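Tudor domain-containing protein 1 (Homo sapiens, PDB 5M9N) binds peptides carrying symmetrically dimethylated arginine through its extended Tudor domain and probably acts in piRNA-guided repression of transposons during spermatogenesis. Local coordinates at residues K169-N174 with V202-V207; Y71-P76 with D97-A102; S112-Y117 with G121-L126; V149-K154 with K180-L185. All blocks are in the same frame, centred on the assembly; numbering follows the deposited sequence.

The four contacts fall into two pairs. Interaction 3 lies in the Tudor barrel and interaction 2 joins helix 58-73 to it, strands 99-109 and 112-117 being neighbours in one sheet; interactions 1 and 4 lie across the chain's centre, in the part built round the six-stranded sheet. Interaction 3 is the most extensive and the most polar, a hairpin ladder with side chains at the peptide site. Interaction 2 is a partly buried cysteine side chain laid over a tryptophan face and tied to a disulfide. Interaction 1, also partly buried, and interaction 4, a surface contact, consist of aliphatic side chains alone. These last two touch each other, S205 OG probably hydrogen-bonding to A151 O.

Interaction 1: K169-N174 with V202-V207; sequences KKLVQN and VSVSKV
L171 and V172, in the last turn of helix 162-172, meet V204 and V207 on the first turn of helix 204-210, in a contact made wholly of aliphatic carbons. Its sheltered side is the valine pair. V172 CG1 lies 3.9 Å from V204 CG2, the two side chains crossing at about a right angle, and both residues are buried. Short, branched and apolar, valine fills such a place without bringing in a polar atom that would need a partner. The other side belongs to L171 and V207, which remain partly exposed and slide past each other in opposite directions. Here the fork of the leucine does the work: CD1 of L171 approaches CG1 of V207 to 3.9 Å, while CD2 of L171 lies 4.0 Å from the same methyl, so that V207 CG1 touches both branches. L171 CD1 also reaches V204 CG1, at 4.1 Å, and thereby links the buried pair to the open one. V204 and V207, three residues apart on a helix, present their CG1 methyls to this single leucine because each has CG1 anti to its backbone nitrogen (chi1 175° in both). Toward solvent the chemistry turns polar, and exposed K206 makes a salt bridge with D210 one turn further along its own helix. S203 occupies the N-cap position of that helix, its O accepting from V207 N. Beneath the valines lie the strands of the six-stranded sheet: V172 rests on V41 and I44 of strand 36-44, and V204 on L150 of strand 146-150 and L193 of strand 189-195.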
loop_
_atom_site.group_PDB
_atom_site.type_symbol
_atom_site.label_atom_id
_atom_site.label_comp_id
_atom_site.label_asym_id
_atom_site.label_seq_id
_atom_site.Cartn_x
_atom_site.Cartn_y
_atom_site.Cartn_z
ATOM N N LYS A 169 -11.221 -7.996 7.991
ATOM C CA LYS A 169 -10.051 -7.696 8.804
ATOM C C LYS A 169 -9.715 -8.867 9.740
ATOM O O LYS A 169 -8.537 -9.192 9.921
ATOM C CB LYS A 169 -10.260 -6.428 9.650
ATOM C CG LYS A 169 -10.233 -5.134 8.873
ATOM C CD LYS A 169 -10.949 -4.068 9.686
ATOM C CE LYS A 169 -10.848 -2.687 9.069
ATOM N NZ LYS A 169 -9.432 -2.283 8.946
ATOM N N LYS A 170 -10.763 -9.467 10.303
ATOM C CA LYS A 170 -10.673 -10.605 11.236
ATOM C C LYS A 170 -10.171 -11.854 10.510
ATOM O O LYS A 170 -9.362 -12.591 11.041
ATOM C CB LYS A 170 -12.073 -10.840 11.837
ATOM C CG LYS A 170 -12.247 -11.912 12.918
ATOM C CD LYS A 170 -13.686 -11.857 13.468
ATOM C CE LYS A 170 -13.881 -12.511 14.852
ATOM N NZ LYS A 170 -14.050 -13.990 14.841
ATOM N N LEU A 171 -10.616 -12.096 9.280
ATOM C CA LEU A 171 -10.128 -13.261 8.538
ATOM C C LEU A 171 -8.641 -13.193 8.142
ATOM O O LEU A 171 -8.042 -14.210 7.911
ATOM C CB LEU A 171 -10.990 -13.524 7.303
ATOM C CG LEU A 171 -12.474 -13.767 7.544
ATOM C CD1 LEU A 171 -13.307 -13.352 6.338
ATOM C CD2 LEU A 171 -12.768 -15.210 7.950
ATOM N N VAL A 172 -8.068 -12.006 8.009
ATOM C CA VAL A 172 -6.709 -11.847 7.475
ATOM C C VAL A 172 -5.696 -11.250 8.432
ATOM O O VAL A 172 -4.511 -11.187 8.095
ATOM C CB VAL A 172 -6.681 -10.995 6.156
ATOM C CG1 VAL A 172 -7.590 -11.630 5.107
ATOM C CG2 VAL A 172 -7.069 -9.544 6.410
ATOM N N GLN A 173 -6.138 -10.813 9.605
ATOM C CA GLN A 173 -5.245 -10.161 10.583
ATOM C C GLN A 173 -4.136 -11.077 11.074
ATOM O O GLN A 173 -4.392 -12.252 11.287
ATOM C CB GLN A 173 -6.013 -9.707 11.811
ATOM C CG GLN A 173 -6.221 -8.213 11.813
ATOM C CD GLN A 173 -7.025 -7.767 13.006
ATOM O OE1 GLN A 173 -6.897 -8.350 14.090
ATOM N NE2 GLN A 173 -7.847 -6.713 12.827
ATOM N N ASN A 174 -2.932 -10.513 11.255
ATOM C CA ASN A 174 -1.710 -11.230 11.665
ATOM C C ASN A 174 -1.549 -12.583 11.031
ATOM O O ASN A 174 -1.111 -13.531 11.691
ATOM C CB ASN A 174 -1.659 -11.393 13.178
ATOM C CG ASN A 174 -1.996 -10.120 13.897
ATOM O OD1 ASN A 174 -1.640 -9.024 13.440
ATOM N ND2 ASN A 174 -2.704 -10.241 15.016
ATOM N N VAL A 202 -9.905 -21.757 3.209
ATOM C CA VAL A 202 -10.975 -20.775 3.328
ATOM C C VAL A 202 -10.669 -19.532 2.452
ATOM O O VAL A 202 -9.586 -18.940 2.546
ATOM C CB VAL A 202 -11.265 -20.411 4.810
ATOM C CG1 VAL A 202 -11.535 -21.680 5.642
ATOM C CG2 VAL A 202 -10.134 -19.631 5.450
ATOM N N SER A 203 -11.619 -19.222 1.561
ATOM C CA SER A 203 -11.561 -18.085 0.647
ATOM C C SER A 203 -12.193 -16.954 1.388
ATOM O O SER A 203 -13.236 -17.147 2.015
ATOM C CB SER A 203 -12.383 -18.387 -0.610
ATOM O OG SER A 203 -12.359 -17.353 -1.578
ATOM N N VAL A 204 -11.568 -15.769 1.333
ATOM C CA VAL A 204 -12.142 -14.634 1.999
ATOM C C VAL A 204 -13.462 -14.305 1.300
ATOM O O VAL A 204 -14.417 -14.004 1.976
ATOM C CB VAL A 204 -11.167 -13.426 2.072
ATOM C CG1 VAL A 204 -11.839 -12.190 2.668
ATOM C CG2 VAL A 204 -9.944 -13.798 2.909
ATOM N N SER A 205 -13.487 -14.366 -0.040
ATOM C CA SER A 205 -14.707 -14.167 -0.845
ATOM C C SER A 205 -15.862 -15.058 -0.351
ATOM O O SER A 205 -16.934 -14.564 -0.085
ATOM C CB SER A 205 -14.430 -14.457 -2.336
ATOM O OG SER A 205 -13.533 -13.506 -2.935
ATOM N N LYS A 206 -15.610 -16.353 -0.212
ATOM C CA LYS A 206 -16.664 -17.363 0.164
ATOM C C LYS A 206 -17.276 -17.072 1.540
ATOM O O LYS A 206 -18.488 -17.108 1.696
ATOM C CB LYS A 206 -16.125 -18.827 0.101
ATOM C CG LYS A 206 -17.151 -19.945 0.440
ATOM C CD LYS A 206 -18.510 -19.773 -0.259
ATOM C CE LYS A 206 -19.345 -21.060 -0.391
ATOM N NZ LYS A 206 -19.257 -21.973 0.789
ATOM N N VAL A 207 -16.441 -16.718 2.509
ATOM C CA VAL A 207 -16.932 -16.416 3.852
ATOM C C VAL A 207 -17.854 -15.180 3.840
ATOM O O VAL A 207 -18.890 -15.171 4.497
ATOM C CB VAL A 207 -15.785 -16.173 4.850
ATOM C CG1 VAL A 207 -16.342 -15.747 6.209
ATOM C CG2 VAL A 207 -14.908 -17.406 5.012
#

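Interaction 2: Y71-P76 with D97-A102; sequences YCDQLP and DQWYRA
C72 of helix 58-73 lays its whole side chain over one face of the W99 indole. Its CB comes first, 3.6 Å from the centroid of the five-membered ring and only 5° off the ring normal, a CH-pi contact almost straight above the pyrrole part. From there the chain runs on across the same face. SG sits over the CD2 corner of the indole, 3.7 Å from W99 CD2 and 3.8 Å from W99 CE3, a sulfur-aromatic contact in which the polarisable sulfur meets the pi cloud. With SG anti to the carbonyl carbon (chi1 -67°), the sulfur is held over the indole, and from there it bonds to C132; the disulfide ties this helix to strand 131-132 of the Tudor barrel. W99 opens strand 99-109 of that barrel and also packs on C132, as well as on C90 and Q92 of strand 88-92; a broad, flat indole suits a place where one side chain must cover a disulfide and span neighbouring strands. The carboxylate of exposed D73 comes near from an oblique direction, with D73 OD1 4.5 Å from W99 NE1, too far for a hydrogen bond. Y100, the next residue of the strand, packs instead on a modified side chain of the bound peptide.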
loop_
_atom_site.group_PDB
_atom_site.type_symbol
_atom_site.label_atom_id
_atom_site.label_comp_id
_atom_site.label_asym_id
_atom_site.label_seq_id
_atom_site.Cartn_x
_atom_site.Cartn_y
_atom_site.Cartn_z
ATOM N N TYR A 71 19.612 8.844 4.363
ATOM C CA TYR A 71 19.584 9.830 3.326
ATOM C C TYR A 71 18.900 11.100 3.819
ATOM O O TYR A 71 19.461 12.193 3.668
ATOM C CB TYR A 71 18.896 9.263 2.066
ATOM C CG TYR A 71 18.339 10.315 1.128
ATOM C CD1 TYR A 71 19.159 10.987 0.216
ATOM C CD2 TYR A 71 16.989 10.646 1.171
ATOM C CE1 TYR A 71 18.638 11.974 -0.635
ATOM C CE2 TYR A 71 16.449 11.637 0.335
ATOM C CZ TYR A 71 17.257 12.277 -0.577
ATOM O OH TYR A 71 16.692 13.216 -1.383
ATOM N N CYS A 72 17.705 10.964 4.395
ATOM C CA CYS A 72 16.975 12.133 4.882
ATOM C C CYS A 72 17.697 12.856 6.008
ATOM O O CYS A 72 17.610 14.070 6.083
ATOM C CB CYS A 72 15.539 11.788 5.291
ATOM S SG CYS A 72 14.522 11.306 3.873
ATOM N N ASP A 73 18.478 12.130 6.818
ATOM C CA ASP A 73 19.306 12.786 7.858
ATOM C C ASP A 73 20.400 13.726 7.359
ATOM O O ASP A 73 20.832 14.603 8.100
ATOM C CB ASP A 73 19.903 11.743 8.815
ATOM C CG ASP A 73 18.845 11.097 9.680
ATOM O OD1 ASP A 73 17.661 11.492 9.645
ATOM O OD2 ASP A 73 19.163 10.141 10.383
ATOM N N GLN A 74 20.842 13.553 6.124
ATOM C CA GLN A 74 21.849 14.409 5.534
ATOM C C GLN A 74 21.307 15.616 4.835
ATOM O O GLN A 74 22.094 16.466 4.381
ATOM C CB GLN A 74 22.658 13.642 4.541
ATOM C CG GLN A 74 23.473 12.571 5.216
ATOM C CD GLN A 74 24.220 11.804 4.182
ATOM O OE1 GLN A 74 25.281 12.230 3.747
ATOM N NE2 GLN A 74 23.648 10.692 3.733
ATOM N N LEU A 75 19.988 15.693 4.713
ATOM C CA LEU A 75 19.331 16.877 4.149
ATOM C C LEU A 75 19.154 17.909 5.281
ATOM O O LEU A 75 18.527 17.591 6.306
ATOM C CB LEU A 75 17.961 16.525 3.524
ATOM C CG LEU A 75 17.877 15.975 2.088
ATOM C CD1 LEU A 75 18.931 14.949 1.769
ATOM C CD2 LEU A 75 16.519 15.344 1.854
ATOM N N PRO A 76 19.688 19.143 5.098
ATOM C CA PRO A 76 19.485 20.158 6.129
ATOM C C PRO A 76 18.052 20.657 5.979
ATOM O O PRO A 76 17.818 21.523 5.143
ATOM C CB PRO A 76 20.506 21.242 5.756
ATOM C CG PRO A 76 20.686 21.117 4.270
ATOM C CD PRO A 76 20.209 19.745 3.854
ATOM N N ASP A 97 7.880 8.335 13.302
ATOM C CA ASP A 97 8.873 9.338 12.865
ATOM C C ASP A 97 9.953 8.822 11.982
ATOM O O ASP A 97 10.973 9.481 11.815
ATOM C CB ASP A 97 9.470 10.111 14.059
ATOM C CG ASP A 97 8.454 10.995 14.702
ATOM O OD1 ASP A 97 7.678 11.635 13.947
ATOM O OD2 ASP A 97 8.430 11.082 15.949
ATOM N N GLN A 98 9.681 7.692 11.325
ATOM C CA GLN A 98 10.595 7.127 10.389
ATOM C C GLN A 98 10.160 7.629 9.038
ATOM O O GLN A 98 9.033 8.012 8.895
ATOM C CB GLN A 98 10.502 5.622 10.456
ATOM C CG GLN A 98 10.808 5.070 11.840
ATOM C CD GLN A 98 12.085 5.635 12.424
ATOM O OE1 GLN A 98 12.045 6.466 13.330
ATOM N NE2 GLN A 98 13.230 5.250 11.868
ATOM N N TRP A 99 11.072 7.528 8.082
ATOM C CA TRP A 99 10.938 8.026 6.744
ATOM C C TRP A 99 10.466 6.890 5.802
ATOM O O TRP A 99 10.978 5.781 5.857
ATOM C CB TRP A 99 12.260 8.583 6.287
ATOM C CG TRP A 99 12.536 9.931 6.959
ATOM C CD1 TRP A 99 13.346 10.139 8.064
ATOM C CD2 TRP A 99 12.023 11.202 6.603
ATOM N NE1 TRP A 99 13.370 11.442 8.395
ATOM C CE2 TRP A 99 12.573 12.137 7.524
ATOM C CE3 TRP A 99 11.175 11.671 5.588
ATOM C CZ2 TRP A 99 12.301 13.492 7.462
ATOM C CZ3 TRP A 99 10.876 13.026 5.540
ATOM C CH2 TRP A 99 11.460 13.939 6.471
ATOM N N TYR A 100 9.489 7.210 4.973
ATOM C CA TYR A 100 8.841 6.258 4.064
ATOM C C TYR A 100 8.708 6.892 2.711
ATOM O O TYR A 100 8.722 8.125 2.617
ATOM C CB TYR A 100 7.476 5.849 4.639
ATOM C CG TYR A 100 7.565 5.040 5.922
ATOM C CD1 TYR A 100 7.689 3.670 5.928
ATOM C CD2 TYR A 100 7.557 5.678 7.135
ATOM C CE1 TYR A 100 7.851 2.950 7.148
ATOM C CE2 TYR A 100 7.663 5.016 8.317
ATOM C CZ TYR A 100 7.826 3.633 8.331
ATOM O OH TYR A 100 7.889 3.080 9.555
ATOM N N ARG A 101 8.497 6.081 1.679
ATOM C CA ARG A 101 8.183 6.607 0.346
ATOM C C ARG A 101 6.702 6.978 0.243
ATOM O O ARG A 101 5.786 6.308 0.750
ATOM C CB ARG A 101 8.645 5.644 -0.724
ATOM C CG ARG A 101 10.116 5.325 -0.596
ATOM C CD ARG A 101 10.646 4.544 -1.734
ATOM N NE ARG A 101 9.890 3.315 -2.002
ATOM C CZ ARG A 101 10.256 2.407 -2.875
ATOM N NH1 ARG A 101 11.356 2.530 -3.584
ATOM N NH2 ARG A 101 9.515 1.352 -3.060
ATOM N N ALA A 102 6.441 8.148 -0.350
ATOM C CA ALA A 102 5.099 8.632 -0.306
ATOM C C ALA A 102 4.751 9.410 -1.587
ATOM O O ALA A 102 5.601 10.082 -2.137
ATOM C CB ALA A 102 4.889 9.510 0.884
#

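Interaction 3: S112-Y117 with G121-L126; sequences SVLVGY and GNFEIL
Y117 and N122 cross obliquely as side chains, yet ring and amide are nearly parallel, their planes 17° apart, and the amide comes closest to one carbon of the ring: N122 ND2 is 3.4 Å from Y117 CD2 and OD1 of the asparagine 3.5 Å from the same carbon. At its far end the ring meets E124 quite differently. The carboxylate is turned by 65° from the ring plane, yet OE2 arrives in that plane, at the edge, where it accepts a hydrogen bond from Y117 OH. The modelled separation is implausibly short and its exact value doubtful. E124 reaches so far because its chain is extended beyond CG (chi2 -170°); its other oxygen, OE1, is held by S94. Both strands belong to the five-stranded Tudor barrel, forming an antiparallel hairpin whose backbone pairs V113 with L126 and V115 with E124 by two hydrogen bonds each. Y117 N donates to N122 O and G121 N to Y117 O, each at 2.8 Å, closing the turn end; G121 has backbone angles at which a side chain would jam against the preceding carbonyl. Y117 and N122 pack on a modified side chain of the bound peptide, and F93 meets the Y117 ring edge-to-face, consistent with the aromatic cage of methylarginine-binding Tudor domains. On the E124 face, the V115 and L126 side chains cross at about a right angle, V115 CG2 lying 4.0 Å from L126 CD1, and suit the barrel interior beside L131 and A91. On the reverse, L114 CD1 reaches I125 CG1 at 3.7 Å and F123 CD1 at 3.8 Å.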
loop_
_atom_site.group_PDB
_atom_site.type_symbol
_atom_site.label_atom_id
_atom_site.label_comp_id
_atom_site.label_asym_id
_atom_site.label_seq_id
_atom_site.Cartn_x
_atom_site.Cartn_y
_atom_site.Cartn_z
ATOM N N SER A 112 0.484 21.900 4.257
ATOM C CA SER A 112 0.200 20.521 4.651
ATOM C C SER A 112 -0.276 19.739 3.434
ATOM O O SER A 112 -0.842 20.319 2.513
ATOM C CB SER A 112 -0.800 20.468 5.824
ATOM O OG SER A 112 -2.080 20.919 5.451
ATOM N N VAL A 113 0.061 18.447 3.375
ATOM C CA VAL A 113 -0.220 17.638 2.185
ATOM C C VAL A 113 -0.822 16.288 2.568
ATOM O O VAL A 113 -0.353 15.687 3.533
ATOM C CB VAL A 113 1.077 17.434 1.415
ATOM C CG1 VAL A 113 0.910 16.601 0.167
ATOM C CG2 VAL A 113 1.673 18.741 0.997
ATOM N N LEU A 114 -1.790 15.803 1.791
ATOM C CA LEU A 114 -2.314 14.430 1.920
ATOM C C LEU A 114 -1.332 13.526 1.189
ATOM O O LEU A 114 -1.035 13.790 0.035
ATOM C CB LEU A 114 -3.690 14.346 1.324
ATOM C CG LEU A 114 -4.311 12.968 1.319
ATOM C CD1 LEU A 114 -4.572 12.497 2.733
ATOM C CD2 LEU A 114 -5.585 12.997 0.508
ATOM N N VAL A 115 -0.725 12.557 1.900
ATOM C CA VAL A 115 0.232 11.677 1.250
ATOM C C VAL A 115 -0.185 10.187 1.408
ATOM O O VAL A 115 -0.785 9.856 2.407
ATOM C CB VAL A 115 1.688 11.836 1.759
ATOM C CG1 VAL A 115 2.215 13.280 1.547
ATOM C CG2 VAL A 115 1.870 11.375 3.218
ATOM N N GLY A 116 0.083 9.383 0.393
ATOM C CA GLY A 116 -0.104 7.906 0.455
ATOM C C GLY A 116 1.218 7.184 0.570
ATOM O O GLY A 116 2.168 7.490 -0.176
ATOM N N TYR A 117 1.325 6.283 1.543
ATOM C CA TYR A 117 2.575 5.545 1.746
ATOM C C TYR A 117 2.625 4.418 0.765
ATOM O O TYR A 117 1.858 3.429 0.881
ATOM C CB TYR A 117 2.694 5.057 3.171
ATOM C CG TYR A 117 2.877 6.201 4.146
ATOM C CD1 TYR A 117 4.077 6.874 4.233
ATOM C CD2 TYR A 117 1.811 6.678 4.907
ATOM C CE1 TYR A 117 4.246 7.926 5.104
ATOM C CE2 TYR A 117 1.979 7.728 5.766
ATOM C CZ TYR A 117 3.195 8.391 5.843
ATOM O OH TYR A 117 3.363 9.436 6.749
ATOM N N GLY A 121 0.335 1.409 1.984
ATOM C CA GLY A 121 -1.026 1.577 1.627
ATOM C C GLY A 121 -1.875 2.499 2.451
ATOM O O GLY A 121 -3.018 2.851 2.037
ATOM N N ASN A 122 -1.339 2.940 3.573
ATOM C CA ASN A 122 -2.007 3.907 4.401
ATOM C C ASN A 122 -1.690 5.325 3.881
ATOM O O ASN A 122 -0.955 5.513 2.899
ATOM C CB ASN A 122 -1.640 3.689 5.891
ATOM C CG ASN A 122 -0.188 3.921 6.172
ATOM O OD1 ASN A 122 0.677 3.440 5.469
ATOM N ND2 ASN A 122 0.077 4.768 7.123
ATOM N N PHE A 123 -2.308 6.302 4.523
ATOM C CA PHE A 123 -2.247 7.694 4.131
ATOM C C PHE A 123 -2.385 8.588 5.367
ATOM O O PHE A 123 -2.859 8.166 6.388
ATOM C CB PHE A 123 -3.292 7.975 3.060
ATOM C CG PHE A 123 -4.704 7.983 3.583
ATOM C CD1 PHE A 123 -5.208 9.107 4.276
ATOM C CD2 PHE A 123 -5.523 6.873 3.406
ATOM C CE1 PHE A 123 -6.450 9.088 4.839
ATOM C CE2 PHE A 123 -6.803 6.859 3.952
ATOM C CZ PHE A 123 -7.282 7.987 4.631
ATOM N N GLU A 124 -1.930 9.838 5.281
ATOM C CA GLU A 124 -2.202 10.845 6.296
ATOM C C GLU A 124 -1.938 12.247 5.738
ATOM O O GLU A 124 -1.448 12.375 4.637
ATOM C CB GLU A 124 -1.375 10.675 7.560
ATOM C CG GLU A 124 0.117 10.789 7.402
ATOM C CD GLU A 124 0.859 10.365 8.695
ATOM O OE1 GLU A 124 0.276 10.454 9.788
ATOM O OE2 GLU A 124 2.020 9.994 8.591
ATOM N N ILE A 125 -2.242 13.242 6.549
ATOM C CA ILE A 125 -1.943 14.636 6.226
ATOM C C ILE A 125 -0.797 15.095 7.075
ATOM O O ILE A 125 -0.822 14.944 8.285
ATOM C CB ILE A 125 -3.191 15.522 6.415
ATOM C CG1 ILE A 125 -4.209 15.130 5.365
ATOM C CG2 ILE A 125 -2.836 17.011 6.263
ATOM C CD1 ILE A 125 -5.594 15.663 5.687
ATOM N N LEU A 126 0.220 15.621 6.426
ATOM C CA LEU A 126 1.455 15.997 7.059
ATOM C C LEU A 126 1.816 17.448 6.744
ATOM O O LEU A 126 1.668 17.898 5.613
ATOM C CB LEU A 126 2.590 15.123 6.568
ATOM C CG LEU A 126 2.505 13.645 6.955
ATOM C CD1 LEU A 126 3.737 12.923 6.433
ATOM C CD2 LEU A 126 2.446 13.499 8.459
#

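Interaction 4: V149-K154 with K180-L185; sequences VLAGVK and KVVDKL
In V149 and V182 alike, CG2 stands anti to the carbonyl carbon, and this is the methyl each uses here: V149 CG2 against L185, V182 CG2 against A151. L185 takes the corresponding setting about its first bond (chi1 -51°), and with chi2 near 177° its CD1 is extended toward V149, ending 3.9 Å from V149 CG2; the two side chains cross at about a right angle. A151 CB approaches V182 CG2 to 3.7 Å. A small alanine fits this place, where strand 146-150 gives way to a turn. In strand 177-184, a classic beta bulge sets V182 and D183 together opposite L190 of the neighbouring strand. Strand 189-195 separates the two elements in the six-stranded sheet, pairing with both: V149 and A151 make backbone hydrogen bonds to V191, and both side chains rest on L190. The contact therefore bridges over an intervening strand, whose leucine forms part of the same apolar patch. Made of methyl groups at the surface, with L185 exposed, it rests on van der Waals contact and the hydrophobic effect, so it carries little directional preference, and the register of the strands is presumably set by their backbone pairing with strand 189-195.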
loop_
_atom_site.group_PDB
_atom_site.type_symbol
_atom_site.label_atom_id
_atom_site.label_comp_id
_atom_site.label_asym_id
_atom_site.label_seq_id
_atom_site.Cartn_x
_atom_site.Cartn_y
_atom_site.Cartn_z
ATOM N N VAL A 149 -8.477 -5.659 -5.447
ATOM C CA VAL A 149 -9.895 -5.769 -5.360
ATOM C C VAL A 149 -10.226 -7.270 -5.215
ATOM O O VAL A 149 -9.674 -8.067 -5.926
ATOM C CB VAL A 149 -10.491 -5.350 -6.702
ATOM C CG1 VAL A 149 -12.002 -5.581 -6.734
ATOM C CG2 VAL A 149 -10.110 -3.918 -7.009
ATOM N N LEU A 150 -11.118 -7.601 -4.298
ATOM C CA LEU A 150 -11.433 -8.964 -3.979
ATOM C C LEU A 150 -12.344 -9.546 -5.074
ATOM O O LEU A 150 -13.410 -9.004 -5.304
ATOM C CB LEU A 150 -12.097 -9.048 -2.599
ATOM C CG LEU A 150 -12.151 -10.514 -2.118
ATOM C CD1 LEU A 150 -10.765 -11.024 -1.738
ATOM C CD2 LEU A 150 -13.079 -10.718 -0.946
ATOM N N ALA A 151 -11.881 -10.587 -5.771
ATOM C CA ALA A 151 -12.616 -11.301 -6.868
ATOM C C ALA A 151 -13.920 -11.938 -6.449
ATOM O O ALA A 151 -14.050 -12.452 -5.338
ATOM C CB ALA A 151 -11.742 -12.411 -7.504
ATOM N N GLY A 152 -14.882 -11.877 -7.376
ATOM C CA GLY A 152 -16.124 -12.651 -7.315
ATOM C C GLY A 152 -17.214 -12.102 -6.416
ATOM O O GLY A 152 -18.217 -12.780 -6.230
ATOM N N VAL A 153 -17.038 -10.904 -5.858
ATOM C CA VAL A 153 -17.972 -10.384 -4.857
ATOM C C VAL A 153 -18.388 -8.962 -5.128
ATOM O O VAL A 153 -17.627 -8.188 -5.681
ATOM C CB VAL A 153 -17.455 -10.446 -3.400
ATOM C CG1 VAL A 153 -17.360 -11.877 -2.950
ATOM C CG2 VAL A 153 -16.135 -9.657 -3.196
ATOM N N LYS A 154 -19.633 -8.666 -4.744
ATOM C CA LYS A 154 -20.187 -7.308 -4.704
ATOM C C LYS A 154 -20.861 -7.152 -3.357
ATOM O O LYS A 154 -21.358 -8.150 -2.801
ATOM C CB LYS A 154 -21.280 -7.151 -5.727
ATOM C CG LYS A 154 -20.900 -7.392 -7.171
ATOM C CD LYS A 154 -22.117 -7.910 -7.964
ATOM C CE LYS A 154 -23.358 -7.039 -7.822
ATOM N NZ LYS A 154 -24.303 -7.295 -8.934
ATOM N N LYS A 180 -3.880 -14.721 -4.852
ATOM C CA LYS A 180 -3.869 -15.231 -6.196
ATOM C C LYS A 180 -4.439 -14.180 -7.138
ATOM O O LYS A 180 -5.568 -13.758 -6.934
ATOM C CB LYS A 180 -4.720 -16.505 -6.221
ATOM C CG LYS A 180 -4.834 -17.179 -7.571
ATOM C CD LYS A 180 -5.514 -18.509 -7.365
ATOM C CE LYS A 180 -6.151 -19.079 -8.603
ATOM N NZ LYS A 180 -7.377 -19.844 -8.243
ATOM N N VAL A 181 -3.677 -13.809 -8.165
ATOM C CA VAL A 181 -4.106 -12.800 -9.149
ATOM C C VAL A 181 -5.069 -13.466 -10.147
ATOM O O VAL A 181 -4.685 -14.387 -10.866
ATOM C CB VAL A 181 -2.910 -12.182 -9.898
ATOM C CG1 VAL A 181 -3.364 -11.031 -10.801
ATOM C CG2 VAL A 181 -1.819 -11.708 -8.930
ATOM N N VAL A 182 -6.330 -13.035 -10.125
ATOM C CA VAL A 182 -7.346 -13.507 -11.065
ATOM C C VAL A 182 -7.314 -12.670 -12.371
ATOM O O VAL A 182 -7.515 -13.222 -13.463
ATOM C CB VAL A 182 -8.741 -13.386 -10.454
ATOM C CG1 VAL A 182 -9.798 -13.848 -11.441
ATOM C CG2 VAL A 182 -8.857 -14.133 -9.146
ATOM N N ASP A 183 -7.143 -11.348 -12.257
ATOM C CA ASP A 183 -7.105 -10.433 -13.424
ATOM C C ASP A 183 -6.346 -9.147 -13.110
ATOM O O ASP A 183 -6.129 -8.842 -11.947
ATOM C CB ASP A 183 -8.527 -10.028 -13.831
ATOM C CG ASP A 183 -8.619 -9.368 -15.245
ATOM O OD1 ASP A 183 -7.706 -9.549 -16.117
ATOM O OD2 ASP A 183 -9.663 -8.683 -15.477
ATOM N N LYS A 184 -5.958 -8.419 -14.150
ATOM C CA LYS A 184 -5.379 -7.088 -14.000
ATOM C C LYS A 184 -6.372 -5.982 -14.407
ATOM O O LYS A 184 -6.895 -6.013 -15.502
ATOM C CB LYS A 184 -4.153 -6.966 -14.879
ATOM C CG LYS A 184 -3.098 -8.018 -14.645
ATOM C CD LYS A 184 -2.677 -8.083 -13.204
ATOM C CE LYS A 184 -2.291 -6.707 -12.668
ATOM N NZ LYS A 184 -1.437 -6.878 -11.505
ATOM N N LEU A 185 -6.627 -5.047 -13.497
ATOM C CA LEU A 185 -7.497 -3.910 -13.742
ATOM C C LEU A 185 -6.596 -2.729 -14.009
ATOM O O LEU A 185 -5.365 -2.839 -13.952
ATOM C CB LEU A 185 -8.416 -3.655 -12.546
ATOM C CG LEU A 185 -9.170 -4.892 -12.084
ATOM C CD1 LEU A 185 -10.013 -4.638 -10.843
ATOM C CD2 LEU A 185 -10.008 -5.449 -13.231
#